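Local coordinates for protein cleavage and polyadenylation specificity factor 100 KD subunit (Methanosarcina mazei, PDB 2XR1) that probably terminates transcription by cleaving nascent RNA at the polymerase exit channel, using a two-zinc nuclease site of the metallo-beta-lactamase and beta-CASP type, at residues Q182-T187 with F200-P205; R208-C213 with D239-T244; V350-D355 with T376-A381; R602-H607 with E635-L640; A612-A617 with T628-N633. All coordinates share one frame; numbering follows the deposited sequence.

Contact 1 of 5, residues Q182-T187 with F200-P205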
# COMPACT_ATOMS: atom_id res chain seq x y z
N GLN B 182 0.86 -13.22 10.89
CA GLN B 182 2.07 -12.46 11.01
C GLN B 182 2.56 -12.13 9.63
O GLN B 182 2.50 -12.97 8.72
CB GLN B 182 3.13 -13.15 11.89
CG GLN B 182 3.24 -14.68 11.79
CD GLN B 182 3.73 -15.34 13.10
OE1 GLN B 182 3.71 -14.72 14.17
NE2 GLN B 182 4.16 -16.59 13.01
N TRP B 183 2.91 -10.85 9.47
CA TRP B 183 3.61 -10.33 8.33
C TRP B 183 4.18 -8.96 8.69
O TRP B 183 3.81 -8.35 9.70
CB TRP B 183 2.72 -10.24 7.09
CG TRP B 183 1.37 -9.70 7.28
CD1 TRP B 183 0.22 -10.41 7.33
CD2 TRP B 183 0.98 -8.32 7.37
NE1 TRP B 183 -0.84 -9.58 7.46
CE2 TRP B 183 -0.39 -8.29 7.51
CE3 TRP B 183 1.68 -7.13 7.35
CZ2 TRP B 183 -1.08 -7.11 7.64
CZ3 TRP B 183 1.00 -5.96 7.52
CH2 TRP B 183 -0.38 -5.96 7.63
N VAL B 184 5.13 -8.52 7.88
CA VAL B 184 5.70 -7.21 8.00
C VAL B 184 5.85 -6.65 6.59
O VAL B 184 6.17 -7.38 5.65
CB VAL B 184 7.09 -7.30 8.71
CG1 VAL B 184 7.60 -5.93 9.08
CG2 VAL B 184 6.97 -8.18 9.94
N ARG B 185 5.61 -5.35 6.43
CA ARG B 185 5.83 -4.70 5.16
C ARG B 185 6.17 -3.24 5.30
O ARG B 185 5.89 -2.63 6.28
CB ARG B 185 4.66 -4.90 4.27
CG ARG B 185 3.37 -4.59 4.89
CD ARG B 185 2.25 -5.06 3.99
NE ARG B 185 1.05 -4.37 4.39
CZ ARG B 185 0.08 -3.96 3.59
NH1 ARG B 185 0.12 -4.15 2.28
NH2 ARG B 185 -0.94 -3.34 4.14
N VAL B 186 6.80 -2.68 4.29
CA VAL B 186 7.16 -1.27 4.24
C VAL B 186 6.55 -0.61 3.02
O VAL B 186 6.77 -1.10 1.90
CB VAL B 186 8.64 -1.13 4.04
CG1 VAL B 186 8.99 0.33 3.89
CG2 VAL B 186 9.40 -1.83 5.16
N THR B 187 5.76 0.46 3.21
CA THR B 187 5.22 1.27 2.12
C THR B 187 6.00 2.56 2.09
O THR B 187 6.31 3.09 3.14
CB THR B 187 3.72 1.62 2.30
OG1 THR B 187 2.94 0.43 2.45
CG2 THR B 187 3.17 2.39 1.08
N PHE B 200 8.14 6.85 5.48
CA PHE B 200 8.00 5.43 5.23
C PHE B 200 7.00 4.85 6.22
O PHE B 200 6.87 5.29 7.37
CB PHE B 200 9.36 4.73 5.38
CG PHE B 200 10.32 5.10 4.32
CD1 PHE B 200 10.39 4.35 3.12
CD2 PHE B 200 11.13 6.20 4.45
CE1 PHE B 200 11.25 4.70 2.10
CE2 PHE B 200 12.00 6.57 3.41
CZ PHE B 200 12.07 5.82 2.23
N LEU B 201 6.28 3.83 5.81
CA LEU B 201 5.35 3.19 6.74
C LEU B 201 5.82 1.78 6.96
O LEU B 201 5.97 1.08 6.00
CB LEU B 201 3.94 3.19 6.20
CG LEU B 201 2.91 2.76 7.22
CD1 LEU B 201 2.70 3.87 8.20
CD2 LEU B 201 1.56 2.26 6.48
N LEU B 202 6.10 1.39 8.20
CA LEU B 202 6.40 0.01 8.56
C LEU B 202 5.14 -0.51 9.20
O LEU B 202 4.60 0.14 10.06
CB LEU B 202 7.55 -0.04 9.55
CG LEU B 202 7.86 -1.32 10.32
CD1 LEU B 202 8.28 -2.49 9.42
CD2 LEU B 202 8.97 -0.94 11.33
N SER B 203 4.64 -1.66 8.77
CA SER B 203 3.37 -2.09 9.26
C SER B 203 3.35 -3.59 9.49
O SER B 203 4.10 -4.36 8.86
CB SER B 203 2.22 -1.64 8.34
OG SER B 203 2.09 -2.48 7.22
N THR B 204 2.50 -3.96 10.46
CA THR B 204 2.26 -5.35 10.80
C THR B 204 0.77 -5.44 10.91
O THR B 204 0.08 -4.47 10.69
CB THR B 204 2.96 -5.75 12.12
OG1 THR B 204 2.19 -5.32 13.27
CG2 THR B 204 4.33 -5.18 12.16
N PRO B 205 0.25 -6.62 11.24
CA PRO B 205 -1.19 -6.69 11.41
C PRO B 205 -1.71 -5.87 12.58
O PRO B 205 -2.90 -5.49 12.59
CB PRO B 205 -1.46 -8.19 11.62
CG PRO B 205 -0.31 -8.89 11.00
CD PRO B 205 0.87 -7.94 11.04

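Contact 2 of 5, residues R208-C213 with D239-T244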
# COMPACT_ATOMS: atom_id res chain seq x y z
N ARG B 208 1.26 0.16 12.88
CA ARG B 208 1.65 1.02 11.79
C ARG B 208 2.54 2.09 12.37
O ARG B 208 2.17 2.75 13.33
CB ARG B 208 0.40 1.59 11.15
CG ARG B 208 -0.34 0.54 10.30
CD ARG B 208 -1.80 0.71 10.34
NE ARG B 208 -2.31 0.58 11.71
CZ ARG B 208 -2.73 -0.55 12.30
NH1 ARG B 208 -2.71 -1.72 11.64
NH2 ARG B 208 -3.16 -0.53 13.57
N ILE B 209 3.75 2.15 11.84
CA ILE B 209 4.79 3.02 12.32
C ILE B 209 5.19 3.83 11.13
O ILE B 209 5.38 3.29 10.07
CB ILE B 209 6.05 2.22 12.88
CG1 ILE B 209 5.61 1.24 13.98
CG2 ILE B 209 7.03 3.11 13.51
CD1 ILE B 209 4.75 1.86 15.09
N LEU B 210 5.32 5.12 11.35
CA LEU B 210 5.77 6.05 10.33
C LEU B 210 7.19 6.45 10.63
O LEU B 210 7.45 6.98 11.70
CB LEU B 210 4.84 7.26 10.33
CG LEU B 210 4.50 7.95 9.02
CD1 LEU B 210 3.91 7.04 7.97
CD2 LEU B 210 3.53 9.03 9.42
N ILE B 211 8.13 6.17 9.72
CA ILE B 211 9.47 6.64 9.90
C ILE B 211 9.67 7.87 9.02
O ILE B 211 9.57 7.79 7.79
CB ILE B 211 10.52 5.57 9.59
CG1 ILE B 211 10.41 4.40 10.57
CG2 ILE B 211 11.94 6.18 9.68
CD1 ILE B 211 9.59 3.16 10.11
N ASP B 212 9.95 9.00 9.67
CA ASP B 212 10.18 10.30 9.04
C ASP B 212 8.92 10.87 8.36
O ASP B 212 8.00 10.14 8.01
CB ASP B 212 11.41 10.30 8.09
CG ASP B 212 12.77 10.22 8.86
OD1 ASP B 212 12.77 10.51 10.09
OD2 ASP B 212 13.86 9.88 8.23
N CYS B 213 8.89 12.19 8.22
CA CYS B 213 7.93 12.85 7.43
C CYS B 213 8.46 14.20 6.98
O CYS B 213 8.13 15.19 7.60
CB CYS B 213 6.67 13.02 8.21
SG CYS B 213 5.35 13.48 7.10
N ASP B 239 0.42 4.17 15.13
CA ASP B 239 0.92 3.98 16.47
C ASP B 239 2.03 4.95 16.87
O ASP B 239 2.08 5.41 18.03
CB ASP B 239 1.37 2.54 16.63
CG ASP B 239 0.20 1.54 16.57
OD1 ASP B 239 -0.61 1.58 15.57
OD2 ASP B 239 0.06 0.71 17.53
N ALA B 240 2.92 5.28 15.93
CA ALA B 240 4.05 6.18 16.24
C ALA B 240 4.69 6.80 15.03
O ALA B 240 4.55 6.34 13.93
CB ALA B 240 5.08 5.44 17.03
N VAL B 241 5.38 7.89 15.25
CA VAL B 241 6.20 8.52 14.25
C VAL B 241 7.61 8.48 14.80
O VAL B 241 7.83 8.82 15.95
CB VAL B 241 5.71 9.98 13.94
CG1 VAL B 241 6.66 10.69 13.04
CG2 VAL B 241 4.28 9.94 13.28
N ILE B 242 8.56 8.00 13.99
CA ILE B 242 9.95 8.08 14.36
C ILE B 242 10.65 9.14 13.53
O ILE B 242 10.52 9.17 12.33
CB ILE B 242 10.62 6.72 14.25
CG1 ILE B 242 10.24 5.86 15.46
CG2 ILE B 242 12.13 6.85 14.27
CD1 ILE B 242 8.92 5.20 15.39
N VAL B 243 11.40 10.02 14.16
CA VAL B 243 12.21 11.00 13.46
C VAL B 243 13.67 10.54 13.61
O VAL B 243 14.20 10.43 14.72
CB VAL B 243 12.00 12.40 14.06
CG1 VAL B 243 12.91 13.38 13.41
CG2 VAL B 243 10.51 12.86 13.94
N THR B 244 14.30 10.28 12.48
CA THR B 244 15.63 9.71 12.48
C THR B 244 16.69 10.76 12.80
O THR B 244 17.67 10.45 13.46
CB THR B 244 15.95 9.12 11.12
OG1 THR B 244 15.86 10.15 10.16
CG2 THR B 244 15.00 8.01 10.73

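Contact 3 of 5, residues V350-D355 with T376-A381. With ZN (zinc ion), chain E; ZN (zinc ion), chain F.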
# COMPACT_ATOMS: atom_id res chain seq x y z
N VAL B 350 14.24 -5.23 11.27
CA VAL B 350 14.48 -4.37 10.13
C VAL B 350 15.19 -3.12 10.62
O VAL B 350 14.82 -2.58 11.65
CB VAL B 350 13.17 -4.00 9.36
CG1 VAL B 350 12.09 -3.66 10.29
CG2 VAL B 350 13.40 -2.81 8.46
N VAL B 351 16.20 -2.67 9.89
CA VAL B 351 16.90 -1.45 10.19
C VAL B 351 16.68 -0.36 9.15
O VAL B 351 16.85 -0.57 7.97
CB VAL B 351 18.39 -1.70 10.29
CG1 VAL B 351 19.11 -0.41 10.28
CG2 VAL B 351 18.71 -2.51 11.57
N PHE B 352 16.25 0.80 9.61
CA PHE B 352 16.17 1.94 8.76
C PHE B 352 17.35 2.75 9.11
O PHE B 352 17.47 3.10 10.26
CB PHE B 352 14.94 2.76 9.08
CG PHE B 352 13.68 2.22 8.49
CD1 PHE B 352 13.05 1.13 9.07
CD2 PHE B 352 13.10 2.82 7.37
CE1 PHE B 352 11.86 0.62 8.53
CE2 PHE B 352 11.93 2.32 6.83
CZ PHE B 352 11.30 1.20 7.42
N THR B 353 18.21 3.09 8.17
CA THR B 353 19.46 3.75 8.51
C THR B 353 19.26 5.21 8.72
O THR B 353 20.02 5.83 9.46
CB THR B 353 20.56 3.61 7.42
OG1 THR B 353 20.08 4.19 6.22
CG2 THR B 353 20.91 2.14 7.14
N GLY B 354 18.25 5.81 8.10
CA GLY B 354 18.19 7.28 8.00
C GLY B 354 19.45 7.70 7.22
O GLY B 354 19.99 6.88 6.45
N ASP B 355 19.89 8.94 7.42
CA ASP B 355 21.11 9.43 6.84
C ASP B 355 22.24 9.00 7.80
O ASP B 355 22.06 9.05 9.02
CB ASP B 355 21.05 10.95 6.68
CG ASP B 355 20.00 11.43 5.63
OD1 ASP B 355 19.42 10.51 4.99
OD2 ASP B 355 19.77 12.68 5.47
N THR B 376 16.47 -7.26 7.39
CA THR B 376 16.26 -6.28 6.32
C THR B 376 16.89 -4.95 6.68
O THR B 376 16.71 -4.46 7.78
CB THR B 376 14.73 -6.02 6.14
OG1 THR B 376 14.05 -7.25 5.87
CG2 THR B 376 14.43 -5.04 5.01
N VAL B 377 17.62 -4.35 5.74
CA VAL B 377 18.15 -2.98 5.88
C VAL B 377 17.58 -2.07 4.79
O VAL B 377 17.56 -2.40 3.62
CB VAL B 377 19.67 -2.95 5.65
CG1 VAL B 377 20.18 -1.48 5.81
CG2 VAL B 377 20.42 -3.93 6.58
N ILE B 378 17.08 -0.92 5.20
CA ILE B 378 16.62 0.09 4.28
C ILE B 378 17.62 1.21 4.48
O ILE B 378 17.67 1.82 5.55
CB ILE B 378 15.20 0.57 4.64
CG1 ILE B 378 14.19 -0.53 4.26
CG2 ILE B 378 14.87 1.88 3.90
CD1 ILE B 378 13.26 -0.95 5.30
N SER B 379 18.42 1.45 3.43
CA SER B 379 19.57 2.34 3.50
C SER B 379 19.43 3.58 2.65
O SER B 379 18.85 3.52 1.58
CB SER B 379 20.83 1.60 3.03
OG SER B 379 21.93 2.49 3.02
N GLU B 380 20.02 4.67 3.08
CA GLU B 380 20.13 5.83 2.21
C GLU B 380 21.13 5.53 1.13
O GLU B 380 21.89 4.60 1.28
CB GLU B 380 20.62 7.08 2.94
CG GLU B 380 22.05 6.98 3.47
CD GLU B 380 22.78 8.27 3.34
OE1 GLU B 380 22.87 8.77 2.18
OE2 GLU B 380 23.25 8.80 4.37
N ALA B 381 21.11 6.35 0.07
CA ALA B 381 21.94 6.16 -1.12
C ALA B 381 22.45 7.48 -1.74
O ALA B 381 22.61 7.55 -2.92
CB ALA B 381 21.18 5.31 -2.16
ZN ZN E . 20.16 14.57 6.77
ZN ZN F . 18.28 13.63 4.33

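Contact 4 of 5, residues R602-H607 with E635-L640. With ZN (zinc ion), chain F.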
# COMPACT_ATOMS: atom_id res chain seq x y z
N ARG B 602 17.95 -8.91 2.94
CA ARG B 602 17.61 -7.95 1.89
C ARG B 602 18.11 -6.54 2.21
O ARG B 602 18.20 -6.17 3.35
CB ARG B 602 16.11 -7.86 1.62
CG ARG B 602 15.31 -9.06 1.86
CD ARG B 602 15.07 -9.95 0.65
NE ARG B 602 13.88 -9.57 -0.12
CZ ARG B 602 12.61 -9.53 0.33
NH1 ARG B 602 12.30 -9.85 1.62
NH2 ARG B 602 11.63 -9.15 -0.52
N VAL B 603 18.47 -5.77 1.19
CA VAL B 603 18.58 -4.36 1.38
C VAL B 603 17.81 -3.56 0.34
O VAL B 603 17.62 -4.00 -0.78
CB VAL B 603 20.01 -3.84 1.61
CG1 VAL B 603 21.06 -4.98 1.75
CG2 VAL B 603 20.34 -2.79 0.68
N PHE B 604 17.28 -2.42 0.75
CA PHE B 604 16.52 -1.56 -0.09
C PHE B 604 17.17 -0.21 -0.05
O PHE B 604 17.79 0.14 0.96
CB PHE B 604 15.10 -1.46 0.44
CG PHE B 604 14.34 -2.71 0.28
CD1 PHE B 604 13.76 -3.03 -0.93
CD2 PHE B 604 14.26 -3.62 1.30
CE1 PHE B 604 13.05 -4.21 -1.07
CE2 PHE B 604 13.58 -4.77 1.14
CZ PHE B 604 12.97 -5.06 -0.04
N THR B 605 17.06 0.56 -1.12
CA THR B 605 17.75 1.84 -1.13
C THR B 605 16.79 3.01 -1.37
O THR B 605 15.77 2.85 -1.95
CB THR B 605 18.89 1.81 -2.16
OG1 THR B 605 18.35 1.55 -3.45
CG2 THR B 605 19.89 0.75 -1.80
N GLU B 606 17.15 4.17 -0.89
CA GLU B 606 16.33 5.34 -0.90
C GLU B 606 17.21 6.56 -0.68
O GLU B 606 18.41 6.44 -0.57
CB GLU B 606 15.23 5.26 0.18
CG GLU B 606 15.67 4.81 1.55
CD GLU B 606 15.95 5.93 2.59
OE1 GLU B 606 15.31 7.03 2.57
OE2 GLU B 606 16.79 5.67 3.49
N HIS B 607 16.62 7.76 -0.70
CA HIS B 607 17.36 9.00 -0.40
C HIS B 607 18.59 9.14 -1.30
O HIS B 607 19.71 9.18 -0.84
CB HIS B 607 17.72 9.02 1.05
CG HIS B 607 18.11 10.35 1.57
ND1 HIS B 607 19.32 10.93 1.30
CD2 HIS B 607 17.48 11.18 2.44
CE1 HIS B 607 19.42 12.07 1.95
NE2 HIS B 607 18.32 12.25 2.66
N GLU B 635 4.99 2.17 -3.60
CA GLU B 635 5.09 0.71 -3.59
C GLU B 635 5.21 0.20 -2.16
O GLU B 635 5.64 0.91 -1.27
CB GLU B 635 6.30 0.27 -4.41
CG GLU B 635 6.21 0.70 -5.88
CD GLU B 635 6.89 -0.25 -6.92
OE1 GLU B 635 8.02 -0.72 -6.65
OE2 GLU B 635 6.30 -0.51 -8.03
N THR B 636 4.75 -1.02 -1.92
CA THR B 636 4.86 -1.65 -0.62
C THR B 636 5.58 -2.97 -0.84
O THR B 636 5.22 -3.77 -1.67
CB THR B 636 3.48 -1.94 0.06
OG1 THR B 636 2.74 -0.74 0.17
CG2 THR B 636 3.64 -2.50 1.50
N VAL B 637 6.60 -3.21 -0.06
CA VAL B 637 7.37 -4.41 -0.12
C VAL B 637 7.12 -5.28 1.13
O VAL B 637 7.06 -4.79 2.26
CB VAL B 637 8.81 -4.01 -0.17
CG1 VAL B 637 9.66 -5.14 0.29
CG2 VAL B 637 9.17 -3.57 -1.56
N ARG B 638 6.99 -6.58 0.93
CA ARG B 638 6.79 -7.49 2.06
C ARG B 638 8.11 -8.08 2.53
O ARG B 638 8.93 -8.54 1.75
CB ARG B 638 5.84 -8.59 1.69
CG ARG B 638 5.43 -9.45 2.86
CD ARG B 638 4.33 -10.36 2.43
NE ARG B 638 4.00 -11.32 3.45
CZ ARG B 638 3.06 -12.22 3.31
NH1 ARG B 638 2.34 -12.31 2.17
NH2 ARG B 638 2.78 -13.03 4.32
N LEU B 639 8.32 -8.00 3.83
CA LEU B 639 9.54 -8.45 4.46
C LEU B 639 9.38 -9.84 5.05
O LEU B 639 10.35 -10.56 5.23
CB LEU B 639 9.91 -7.47 5.57
CG LEU B 639 10.71 -6.24 5.14
CD1 LEU B 639 10.25 -5.66 3.89
CD2 LEU B 639 10.68 -5.19 6.23
N LEU B 640 8.14 -10.22 5.33
CA LEU B 640 7.81 -11.48 5.98
C LEU B 640 6.29 -11.65 5.88
O LEU B 640 5.73 -12.76 5.77
CB LEU B 640 8.17 -11.40 7.46
CG LEU B 640 8.17 -12.62 8.38
CD1 LEU B 640 7.31 -12.31 9.60
CD2 LEU B 640 7.67 -13.88 7.73
OXT LEU B 640 5.61 -10.61 5.94
ZN ZN F . 18.28 13.63 4.33

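Contact 5 of 5, residues A612-A617 with T628-N633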
# COMPACT_ATOMS: atom_id res chain seq x y z
N ALA B 612 21.32 7.12 -8.47
CA ALA B 612 22.09 6.80 -7.27
C ALA B 612 21.49 5.56 -6.61
O ALA B 612 22.24 4.66 -6.25
CB ALA B 612 22.16 8.03 -6.28
N CYS B 613 20.17 5.51 -6.43
CA CYS B 613 19.54 4.41 -5.68
C CYS B 613 19.68 3.12 -6.43
O CYS B 613 20.00 2.12 -5.86
CB CYS B 613 18.06 4.69 -5.43
SG CYS B 613 17.72 6.14 -4.30
N VAL B 614 19.46 3.17 -7.72
CA VAL B 614 19.51 1.98 -8.56
C VAL B 614 20.95 1.44 -8.72
O VAL B 614 21.17 0.23 -8.72
CB VAL B 614 18.82 2.29 -9.96
CG1 VAL B 614 19.03 1.18 -10.98
CG2 VAL B 614 17.30 2.61 -9.73
N ASP B 615 21.90 2.35 -8.83
CA ASP B 615 23.32 1.96 -8.94
C ASP B 615 23.79 1.28 -7.66
O ASP B 615 24.39 0.22 -7.68
CB ASP B 615 24.19 3.20 -9.16
CG ASP B 615 25.57 2.88 -9.75
OD1 ASP B 615 26.19 1.80 -9.42
OD2 ASP B 615 26.04 3.75 -10.56
N LEU B 616 23.52 1.90 -6.53
CA LEU B 616 23.91 1.31 -5.28
C LEU B 616 23.23 -0.05 -5.09
O LEU B 616 23.87 -1.01 -4.66
CB LEU B 616 23.60 2.26 -4.12
CG LEU B 616 24.07 1.76 -2.77
CD1 LEU B 616 25.59 1.66 -2.74
CD2 LEU B 616 23.56 2.63 -1.65
N ALA B 617 21.93 -0.15 -5.38
CA ALA B 617 21.23 -1.41 -5.16
C ALA B 617 21.92 -2.54 -5.92
O ALA B 617 22.34 -3.51 -5.30
CB ALA B 617 19.78 -1.33 -5.51
N THR B 628 19.12 -6.97 -3.33
CA THR B 628 18.79 -5.58 -3.04
C THR B 628 18.19 -4.83 -4.22
O THR B 628 18.52 -5.09 -5.37
CB THR B 628 19.98 -4.81 -2.42
OG1 THR B 628 20.42 -3.79 -3.31
CG2 THR B 628 21.13 -5.74 -2.03
N ARG B 629 17.33 -3.87 -3.93
CA ARG B 629 16.53 -3.18 -4.92
C ARG B 629 16.08 -1.79 -4.44
O ARG B 629 15.80 -1.60 -3.25
CB ARG B 629 15.29 -4.02 -5.18
CG ARG B 629 14.17 -3.27 -5.89
CD ARG B 629 13.19 -4.23 -6.64
NE ARG B 629 12.35 -5.03 -5.74
CZ ARG B 629 11.34 -4.56 -4.99
NH1 ARG B 629 11.02 -3.26 -5.00
NH2 ARG B 629 10.65 -5.41 -4.23
N ALA B 630 15.98 -0.83 -5.38
CA ALA B 630 15.59 0.54 -5.06
C ALA B 630 14.09 0.65 -4.87
O ALA B 630 13.31 0.10 -5.66
CB ALA B 630 16.03 1.48 -6.12
N LEU B 631 13.69 1.37 -3.82
CA LEU B 631 12.27 1.55 -3.55
C LEU B 631 11.67 2.61 -4.50
O LEU B 631 12.39 3.40 -5.10
CB LEU B 631 12.04 1.95 -2.10
CG LEU B 631 12.44 0.94 -1.02
CD1 LEU B 631 12.19 1.52 0.37
CD2 LEU B 631 11.67 -0.35 -1.20
N THR B 632 10.35 2.56 -4.67
CA THR B 632 9.61 3.52 -5.48
C THR B 632 8.54 4.13 -4.61
O THR B 632 7.92 3.43 -3.83
CB THR B 632 8.98 2.83 -6.73
OG1 THR B 632 10.01 2.52 -7.67
CG2 THR B 632 7.97 3.71 -7.44
N ASN B 633 8.31 5.43 -4.72
CA ASN B 633 7.22 6.04 -3.94
C ASN B 633 5.91 5.32 -4.27
O ASN B 633 5.62 5.13 -5.41
CB ASN B 633 7.08 7.54 -4.23
CG ASN B 633 8.22 8.32 -3.67
OD1 ASN B 633 8.90 7.86 -2.76
ND2 ASN B 633 8.46 9.50 -4.19

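Contact 1 of 5, residues Q182-T187 with F200-P205
W183 and P205 meet end to end at the open end of a beta hairpin, the first in the metallo-beta-lactamase region of the chain. CG of W183 lies between its backbone N and carbonyl carbon (chi1 44°), and the indole then turns one face to the proline. P205 CD stands over the centre of the six-membered ring of W183, 3.7 Å from its centroid, in a CH-pi contact. P205 CG settles closer to the ring fusion, 3.5 Å from W183 CE2. S203 OG approaches differently, at the indole edge and in its plane.

R185 shares the crowded first torsion of W183, but its chain then runs extended to NE, and R185 CG passes 3.4 Å from S203 OG. The guanidinium looks beyond the hairpin: NH1 joins E231 in a salt bridge and L634 O in a hydrogen bond, both on the second subunit. V184 and L202 run alongside each other in the same direction, with V184 CG1 3.5 Å from L202 CD1. Beneath the side chains, R185-S203 and T187-L201 are hydrogen-bonded antiparallel pairs; the straightest link is L201 N to T187 O at 2.8 Å (171°).

Strand 208-211 borders the hairpin on the 199-203 side and strand 636-638 on the 185-190 side, while V184 and L202 pack on I343 of strand 337-343 in the other sheet of the fold.

Contact 2 of 5, residues R208-C213 with D239-T244
Both carboxylate oxygens of D212 grip T244, each through its syn lone pair: OD1 accepts T244 N at 2.8 Å and a nearly straight 167°. D212 OD2 takes the hydroxyl T244 OG1, also at 2.8 Å. This clamp closes two parallel strands of the metallo-beta-lactamase fold just before the HxHxDH zinc-binding motif, which begins at H245. D212 OD2 also bonds ND1 of the zinc ligand H250, so the aspartate is a second-shell residue that would orient that imidazole and may make it more electron-rich.

Next come the backbone rungs. I242 N donates to L210 O at 2.7 Å, while L210 N and D212 N donate to A240 O and I242 O. At the other end D239 N bonds R208 O. Beside that bond the charges of R208 and D239 attract only at long range, NH2 to OD1 3.9 Å, with the oxygen well out of the guanidinium plane. Each has a stronger partner elsewhere, Q237 O for R208 NE and R175 for D239.

The packing is aliphatic. L210 and V241 run alongside each other on one face of the sheet. On the other, I209 CG2 meets I242 CD1 obliquely, and I211 crosses T244 at about a right angle, methyl CG2 of I211 3.7 Å from methyl CG2 of T244.

Contact 3 of 5, residues V350-D355 with T376-A381
Backbone hydrogen bonds join strands 348-352 and 376-380 in parallel: V351 N donates to T376 O, T353 N to I378 O, and I378 N to V351 O at 2.8 Å and 175°. Beyond these bonds a side chain continues the ladder. T353 OG1 donates to G354 O at 2.7 Å and accepts E380 N at 3.2 Å, so one hydroxyl ties the turn before D355 to the neighbouring strand.

Apolar contacts occupy one face of the sheet. The F352 ring and I378 run alongside each other, and I378 CD1 rests over one ring face, off toward the rim, 3.9 Å from the F352 centroid in a CH-pi contact. I378 CD1 also touches V350 CG2 at 3.7 Å.

At the far end D355 OD2 bridges both zinc ions, 2.1 Å from the chain F zinc and 2.3 Å from the chain E zinc. E380 crosses D355 at about a right angle, its OE2 4.2 Å from D355 OD1.

Two carboxylates so close would repel, yet the zincs draw charge from the probably ionised D355. E380 OE2 bonds H583 ND1 and Y356 N, the latter consistent with a charged acid; OE1 bonds T382, tied to zinc ligand H607.

Contact 4 of 5, residues R602-H607 with E635-L640
F604 projects from strand 602-606 across the interior of the metallo-beta-lactamase sandwich, a single ring joining two sheets. From CB the ring is carried on a CG anti to the carbonyl carbon, beside the backbone N (chi1 -70°), which aims the far rim at strand 636-638, while the ring also packs on T376 and I378 of the adjacent strand. F604 CE1 lies 3.8 Å from V637 CG1. On the other flank F604 CE2 is 4.0 Å from V637 CG1 and, more loosely, 4.4 Å from L639 CD1. The tip, F604 CZ, lies 3.3 Å from V637 CG1, the methyl anti to the valine N, so the two side chains meet end on.

F604 CZ also lies over one face of the R602 guanidinium, offset toward its rim. R602 bends at chi2 and chi3 toward the C-terminal segment; both its NH1 and NH2 lie 3.6 Å from R638 O, near the guanidinium plane, without a hydrogen bond, and its salt bridge goes from NE to E627. R638 turns away to hold the chain terminus through a salt bridge in its guanidinium plane, NE to the carboxylate oxygen L640 OXT at 3.0 Å.

Strand 602-606, which leads to the zinc ligand H607, runs between strands 376-380 and 627-630. Strand 636-638 lies beside strand 185-190 in the opposite sheet, and T636 makes backbone hydrogen bonds to the second subunit.

Contact 5 of 5, residues A612-A617 with T628-N633
T628 has chi1 114°, which turns its hydroxyl toward the helix, while A617 presents its carbonyl and its methyl to the strand. T628 OG1 donates to A617 O at 2.8 Å. The hydroxyl comes in from above the carbonyl plane rather than along a lone pair, with a C=O...donor angle of only 102°, so this is a bond across the flank of the helix carbonyl instead of one along its axis. The methyl of the same alanine lies beside it: A617 CB is 3.4 Å from T628 OG1. The same methyl rests against the strand backbone, A617 CB 3.8 Å from R629 CA.

One helical turn earlier, the first torsions of C613 and V614 set the other half of the contact. C613 carries SG anti to its carbonyl carbon (chi1 -66°), and the contact is made through the beta carbon, C613 CB to A630 CB at 3.9 Å. V614 has CG2 beside its backbone N, and this branch meets A630 CB at 4.0 Å. The small A630 methyl thus touches two successive helix residues. With small groups at the interface, A617 and A630, the axes of the short segments 612-617 and 628-630 pass 6.9 Å apart, nearly antiparallel.

This is the return half of a beta-alpha-beta unit: strand 602-606 leads into helix 610-624, which comes back to strand 627-630. T605 of the first strand bonds C613 O and packs on A617 and A630, while the CB of R629 points away from the helix, and its side chain packs on V637 of strand 636-638.

How the contacts relate
Contacts 1, 2 and 3 are buried strand pairings, whereas contacts 4 and 5 join elements not paired in a sheet. Contacts 1 and 2 share one sheet, antiparallel in the first and parallel in the second, and contact 3 belongs to the other; contact 4 bridges the two, and contact 5, partly buried, lays a helix against the second. Metal chemistry gathers at strand ends: contact 3 holds the bridging ligand, contact 4 the ligand H607, contact 2 a second-shell acid. Apolar packing fills the space between sheets, where contacts 1, 2 and 3 meet through F200, F352 and I211. Contacts 1, 4 and 5, and contact 2 through R208, reach the second subunit; contact 3 does not.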